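Local coordinates for protein Peptide:N-glycosidase F (Elizabethkingia meningoseptica, PDB 3PMS) that hydrolyses the amide link between asparagine and the innermost N-acetylglucosamine of N-linked glycans, releasing the glycan from the glycoprotein, at residues A[104-109]-A[299-304]; A[171-176]-A[219-224]. All coordinates share one frame; numbering follows the deposited sequence. Where two conformers were deposited one is given.

Overall arrangement
The chain builds two antiparallel jelly-roll halves, one after the other. Residues 104-109 belong to the first half, in the loop after strand 99-102. Strand 295-306 near the C terminus carries residues 299-304, and contact 1 brings the two together across the interface of the halves, closing a loop of 189 residues. Contact 2 falls within this span. It joins residues 171-176, on strand 173-177, to residues 219-224, at a hairpin of the same sheet. Contact 1 is buried and contact 2 lies at the surface, with centres about 18 Å apart. They meet through the second jelly roll, where Val302 CG1 packs on Ile176 CG2 at 4.1 Å.

Contact 1 (A[104-109]-A[299-304]); sequences TDFKSL and SSFVIA
This is a buried, largely apolar contact at the interface of the two jelly-roll halves, centred on an edge-to-face pair of Phe106 and Phe301. Residues 104-109 begin with a short 3-10 turn in the loop after strand 99-102 of the first half. Residues 299-304 lie on strand 295-306 of the second half. On this strand Phe301 and Ile303 face the loop. Val302, between them, points into the second half, where it touches Leu178 and Pro313.

The ring planes of Phe106 and Phe301 stand at 90°, with their centroids 5.0 Å apart. Phe106 presents an edge, and its CZ sits 3.8 Å above the plane of the Phe301 ring, over the ring centre. The neighbouring CE1 of Phe106 leans to one side and lies 3.9 Å from CE2 of Phe301. Phe106 has CG anti to its carbonyl carbon (chi1 -62°), which sends the ring outward from the loop to its partner. The same ring also touches Ile81 of the first half and Arg188 of the second.

Asp105 and Ile303 form the second part of the contact. Their side chains cross at about a right angle, and CB of Asp105 rests 4.0 Å from CG1 of Ile303. The carboxylate itself is held by strand 184-197, next to strand 295-306. OD1 bonds to Tyr186 OH, and OD2 makes a salt bridge to Arg188 NH1. These two anchors fix the rotation of the carboxylate and add a polar tie to the apolar one. A backbone bond of 2.9 Å from Lys107 N to Thr104 O closes the turn around Asp105 and Phe106. CD1 of Ile303 lies 4.2 Å from OD2 of Asp105.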
loop_
_atom_site.group_PDB
_atom_site.type_symbol
_atom_site.label_atom_id
_atom_site.label_comp_id
_atom_site.label_asym_id
_atom_site.label_seq_id
_atom_site.Cartn_x
_atom_site.Cartn_y
_atom_site.Cartn_z
ATOM N N THR A 104 -1.090 -10.207 5.947
ATOM C CA THR A 104 -0.501 -11.104 6.972
ATOM C C THR A 104 0.621 -10.388 7.714
ATOM O O THR A 104 0.792 -10.535 8.932
ATOM C CB THR A 104 -0.003 -12.403 6.402
ATOM O OG1 THR A 104 -0.917 -12.945 5.463
ATOM C CG2 THR A 104 0.329 -13.430 7.499
ATOM N N ASP A 105 1.413 -9.592 7.004
ATOM C CA ASP A 105 2.480 -8.844 7.654
ATOM C C ASP A 105 2.073 -8.020 8.833
ATOM O O ASP A 105 2.909 -7.686 9.692
ATOM C CB ASP A 105 3.183 -7.943 6.658
ATOM C CG ASP A 105 3.986 -8.732 5.570
ATOM O OD1 ASP A 105 4.295 -9.958 5.704
ATOM O OD2 ASP A 105 4.250 -8.118 4.514
ATOM N N PHE A 106 0.787 -7.590 8.866
ATOM C CA PHE A 106 0.269 -6.826 9.971
ATOM C C PHE A 106 -0.518 -7.606 11.010
ATOM O O PHE A 106 -1.225 -7.004 11.824
ATOM C CB PHE A 106 -0.595 -5.701 9.372
ATOM C CG PHE A 106 0.187 -4.748 8.490
ATOM C CD1 PHE A 106 0.910 -3.725 9.065
ATOM C CD2 PHE A 106 0.210 -4.870 7.141
ATOM C CE1 PHE A 106 1.683 -2.899 8.251
ATOM C CE2 PHE A 106 1.002 -4.012 6.322
ATOM C CZ PHE A 106 1.682 -3.029 6.886
ATOM N N LYS A 107 -0.375 -8.922 11.016
ATOM C CA LYS A 107 -1.187 -9.762 11.924
ATOM C C LYS A 107 -0.951 -9.294 13.366
ATOM O O LYS A 107 -1.861 -9.418 14.204
ATOM C CB LYS A 107 -0.918 -11.248 11.702
ATOM C CG LYS A 107 0.520 -11.711 11.912
ATOM C CD LYS A 107 0.673 -13.197 11.705
ATOM C CE LYS A 107 2.109 -13.624 11.527
ATOM N NZ LYS A 107 2.266 -15.168 11.477
ATOM N N SER A 108 0.250 -8.845 13.736
ATOM C CA SER A 108 0.441 -8.371 15.108
ATOM C C SER A 108 -0.382 -7.180 15.549
ATOM O O SER A 108 -0.665 -6.973 16.751
ATOM C CB SER A 108 1.917 -8.070 15.341
ATOM O OG SER A 108 2.418 -6.966 14.594
ATOM N N LEU A 109 -0.871 -6.442 14.570
ATOM C CA LEU A 109 -1.708 -5.280 14.795
ATOM C C LEU A 109 -3.182 -5.621 14.585
ATOM O O LEU A 109 -4.036 -4.786 14.921
ATOM C CB LEU A 109 -1.291 -4.130 13.888
ATOM C CG LEU A 109 0.020 -3.428 14.192
ATOM C CD1 LEU A 109 1.190 -4.060 13.532
ATOM C CD2 LEU A 109 -0.048 -1.941 13.873
ATOM N N SER A 299 5.020 3.586 0.649
ATOM C CA SER A 299 5.210 3.140 2.037
ATOM C C SER A 299 6.173 1.966 1.993
ATOM O O SER A 299 6.142 1.157 1.051
ATOM C CB SER A 299 3.905 2.709 2.729
ATOM O OG SER A 299 3.248 1.646 2.075
ATOM N N SER A 300 7.055 1.880 2.990
ATOM C CA SER A 300 7.872 0.759 3.142
ATOM C C SER A 300 7.938 0.429 4.633
ATOM O O SER A 300 8.095 1.339 5.438
ATOM C CB SER A 300 9.211 1.160 2.536
ATOM O OG SER A 300 10.030 0.067 2.403
ATOM N N PHE A 301 7.821 -0.857 4.927
ATOM C CA PHE A 301 7.796 -1.422 6.282
ATOM C C PHE A 301 8.873 -2.427 6.453
ATOM O O PHE A 301 9.235 -3.098 5.504
ATOM C CB PHE A 301 6.426 -2.062 6.646
ATOM C CG PHE A 301 5.294 -1.078 6.618
ATOM C CD1 PHE A 301 4.665 -0.804 5.404
ATOM C CD2 PHE A 301 4.768 -0.552 7.752
ATOM C CE1 PHE A 301 3.574 0.031 5.365
ATOM C CE2 PHE A 301 3.722 0.355 7.680
ATOM C CZ PHE A 301 3.170 0.647 6.493
ATOM N N VAL A 302 9.323 -2.601 7.674
ATOM C CA VAL A 302 10.216 -3.704 8.030
ATOM C C VAL A 302 9.490 -4.632 9.007
ATOM O O VAL A 302 8.843 -4.166 9.935
ATOM C CB VAL A 302 11.553 -3.185 8.597
ATOM C CG1 VAL A 302 11.335 -2.348 9.820
ATOM C CG2 VAL A 302 12.528 -4.375 8.852
ATOM N N ILE A 303 9.553 -5.909 8.643
ATOM C CA ILE A 303 8.970 -7.032 9.388
ATOM C C ILE A 303 10.098 -7.870 9.981
ATOM O O ILE A 303 11.033 -8.224 9.281
ATOM C CB ILE A 303 8.105 -7.938 8.517
ATOM C CG1 ILE A 303 6.870 -7.250 7.976
ATOM C CG2 ILE A 303 7.619 -9.152 9.389
ATOM C CD1 ILE A 303 7.093 -6.198 6.883
ATOM N N ALA A 304 9.969 -8.173 11.289
ATOM C CA ALA A 304 10.828 -9.150 11.976
ATOM C C ALA A 304 9.961 -10.302 12.439
ATOM O O ALA A 304 8.888 -10.089 12.967
ATOM C CB ALA A 304 11.523 -8.501 13.122
#

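Contact 2 (A[171-176]-A[219-224]); sequences ALKKNI and INNSNT
A beta hairpin with a two-residue type I' loop, in the second jelly roll, meets a strand of its own sheet here through one bond from Lys173 to Asn221. The hairpin joins strands 213-219 and 222-229. Strand 275-281 lies between it and strand 173-177, and the long side chain of Lys173 spans the gap.

Lys173 was modelled in two conformations, so the tie is doubtful as a fixed one. In the conformer described the chain is extended, with CG anti to the backbone N (chi1 -162°). Its NZ lies 2.8 Å from OD1 of Asn221, in the carbonyl plane, at a C=O...N angle of 147°. The two side chains cross at about a right angle. A water links the same pair, accepting from Asn221 ND2 at 3.0 Å and, weakly, from Lys173 NZ. With this conformer the amide of Asn221 is engaged at both of its polar atoms. This is a surface contact, and Asn221 is exposed.

The turn is closed by paired backbone bonds, Ile219 N to Ser222 O at 2.9 Å and Ser222 N to Ile219 O at 3.0 Å. Ser222 O accepts a second bond on the opposite face of its plane, from Thr224 OG1 at 2.7 Å.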
loop_
_atom_site.group_PDB
_atom_site.type_symbol
_atom_site.label_atom_id
_atom_site.label_comp_id
_atom_site.label_asym_id
_atom_site.label_seq_id
_atom_site.Cartn_x
_atom_site.Cartn_y
_atom_site.Cartn_z
ATOM N N ALA A 171 13.062 12.563 3.983
ATOM C CA ALA A 171 14.020 11.490 4.370
ATOM C C ALA A 171 13.651 10.233 3.633
ATOM O O ALA A 171 12.609 9.627 3.900
ATOM C CB ALA A 171 13.974 11.187 5.842
ATOM N N LEU A 172 14.562 9.825 2.777
ATOM C CA LEU A 172 14.383 8.443 2.299
ATOM C C LEU A 172 15.586 7.647 2.604
ATOM O O LEU A 172 15.764 6.566 2.112
ATOM C CB LEU A 172 13.779 8.209 0.903
ATOM C CG LEU A 172 12.294 8.575 0.870
ATOM C CD1 LEU A 172 12.203 9.919 0.280
ATOM C CD2 LEU A 172 11.366 7.609 0.124
ATOM N N LYS A 173 16.273 8.102 3.675
ATOM C CA LYS A 173 17.277 7.290 4.342
ATOM C C LYS A 173 16.881 7.243 5.825
ATOM O O LYS A 173 16.364 8.219 6.414
ATOM C CB LYS A 173 18.755 7.776 4.104
ATOM C CG LYS A 173 19.913 6.709 4.421
ATOM C CD LYS A 173 21.377 7.165 3.942
ATOM C CE LYS A 173 22.487 6.276 4.507
ATOM N NZ LYS A 173 23.895 6.642 4.106
ATOM N N LYS A 174 16.980 6.021 6.372
ATOM C CA LYS A 174 16.684 5.735 7.782
ATOM C C LYS A 174 17.673 4.684 8.267
ATOM O O LYS A 174 18.205 3.906 7.512
ATOM C CB LYS A 174 15.297 5.110 7.956
ATOM C CG LYS A 174 14.106 5.984 7.499
ATOM C CD LYS A 174 13.916 7.193 8.386
ATOM C CE LYS A 174 12.874 8.141 7.840
ATOM N NZ LYS A 174 11.582 7.833 8.475
ATOM N N ASN A 175 17.884 4.620 9.566
ATOM C CA ASN A 175 18.485 3.522 10.227
ATOM C C ASN A 175 17.406 2.601 10.824
ATOM O O ASN A 175 16.359 3.070 11.337
ATOM C CB ASN A 175 19.375 4.042 11.367
ATOM C CG ASN A 175 20.626 4.759 10.862
ATOM O OD1 ASN A 175 21.108 5.691 11.530
ATOM N ND2 ASN A 175 21.199 4.281 9.800
ATOM N N ILE A 176 17.681 1.330 10.741
ATOM C CA ILE A 176 16.800 0.274 11.251
ATOM C C ILE A 176 17.580 -0.661 12.165
ATOM O O ILE A 176 18.582 -1.220 11.766
ATOM C CB ILE A 176 16.207 -0.547 10.067
ATOM C CG1 ILE A 176 15.460 0.396 9.125
ATOM C CG2 ILE A 176 15.316 -1.706 10.669
ATOM C CD1 ILE A 176 15.019 -0.343 7.820
ATOM N N ILE A 219 20.962 -1.013 1.080
ATOM C CA ILE A 219 21.093 -1.487 2.474
ATOM C C ILE A 219 22.581 -1.282 2.837
ATOM O O ILE A 219 23.442 -1.840 2.157
ATOM C CB ILE A 219 20.747 -2.952 2.551
ATOM C CG1 ILE A 219 19.276 -3.222 2.132
ATOM C CG2 ILE A 219 21.015 -3.476 4.005
ATOM C CD1 ILE A 219 18.253 -2.577 3.009
ATOM N N ASN A 220 22.832 -0.550 3.897
ATOM C CA ASN A 220 24.218 -0.181 4.285
ATOM C C ASN A 220 24.969 0.374 3.075
ATOM O O ASN A 220 26.137 0.061 2.800
ATOM C CB ASN A 220 24.921 -1.380 4.895
ATOM C CG ASN A 220 24.445 -1.671 6.318
ATOM O OD1 ASN A 220 24.574 -2.844 6.805
ATOM N ND2 ASN A 220 24.016 -0.669 6.990
ATOM N N ASN A 221 24.228 1.172 2.304
ATOM C CA ASN A 221 24.722 1.900 1.121
ATOM C C ASN A 221 24.844 1.087 -0.120
ATOM O O ASN A 221 25.048 1.665 -1.201
ATOM C CB ASN A 221 26.025 2.675 1.386
ATOM C CG ASN A 221 25.910 3.618 2.579
ATOM O OD1 ASN A 221 24.923 4.429 2.737
ATOM N ND2 ASN A 221 26.916 3.542 3.478
ATOM N N SER A 222 24.659 -0.205 -0.052
ATOM C CA SER A 222 24.827 -1.063 -1.195
ATOM C C SER A 222 23.508 -1.269 -1.892
ATOM O O SER A 222 22.521 -1.753 -1.267
ATOM C CB SER A 222 25.478 -2.394 -0.859
ATOM O OG SER A 222 25.565 -3.272 -1.969
ATOM N N ASN A 223 23.480 -1.033 -3.192
ATOM C CA ASN A 223 22.261 -1.301 -3.922
ATOM C C ASN A 223 21.935 -2.767 -3.888
ATOM O O ASN A 223 22.758 -3.624 -4.288
ATOM C CB ASN A 223 22.432 -0.841 -5.329
ATOM C CG ASN A 223 22.500 0.617 -5.456
ATOM O OD1 ASN A 223 22.295 1.395 -4.530
ATOM N ND2 ASN A 223 22.751 1.031 -6.705
ATOM N N THR A 224 20.763 -3.099 -3.346
ATOM C CA THR A 224 20.403 -4.490 -2.994
ATOM C C THR A 224 19.141 -5.036 -3.706
ATOM O O THR A 224 19.097 -6.203 -4.157
ATOM C CB THR A 224 20.314 -4.617 -1.484
ATOM O OG1 THR A 224 21.575 -4.270 -0.955
ATOM C CG2 THR A 224 20.008 -6.052 -1.004
HETATM O O HOH W 1 26.378 5.341 5.844
#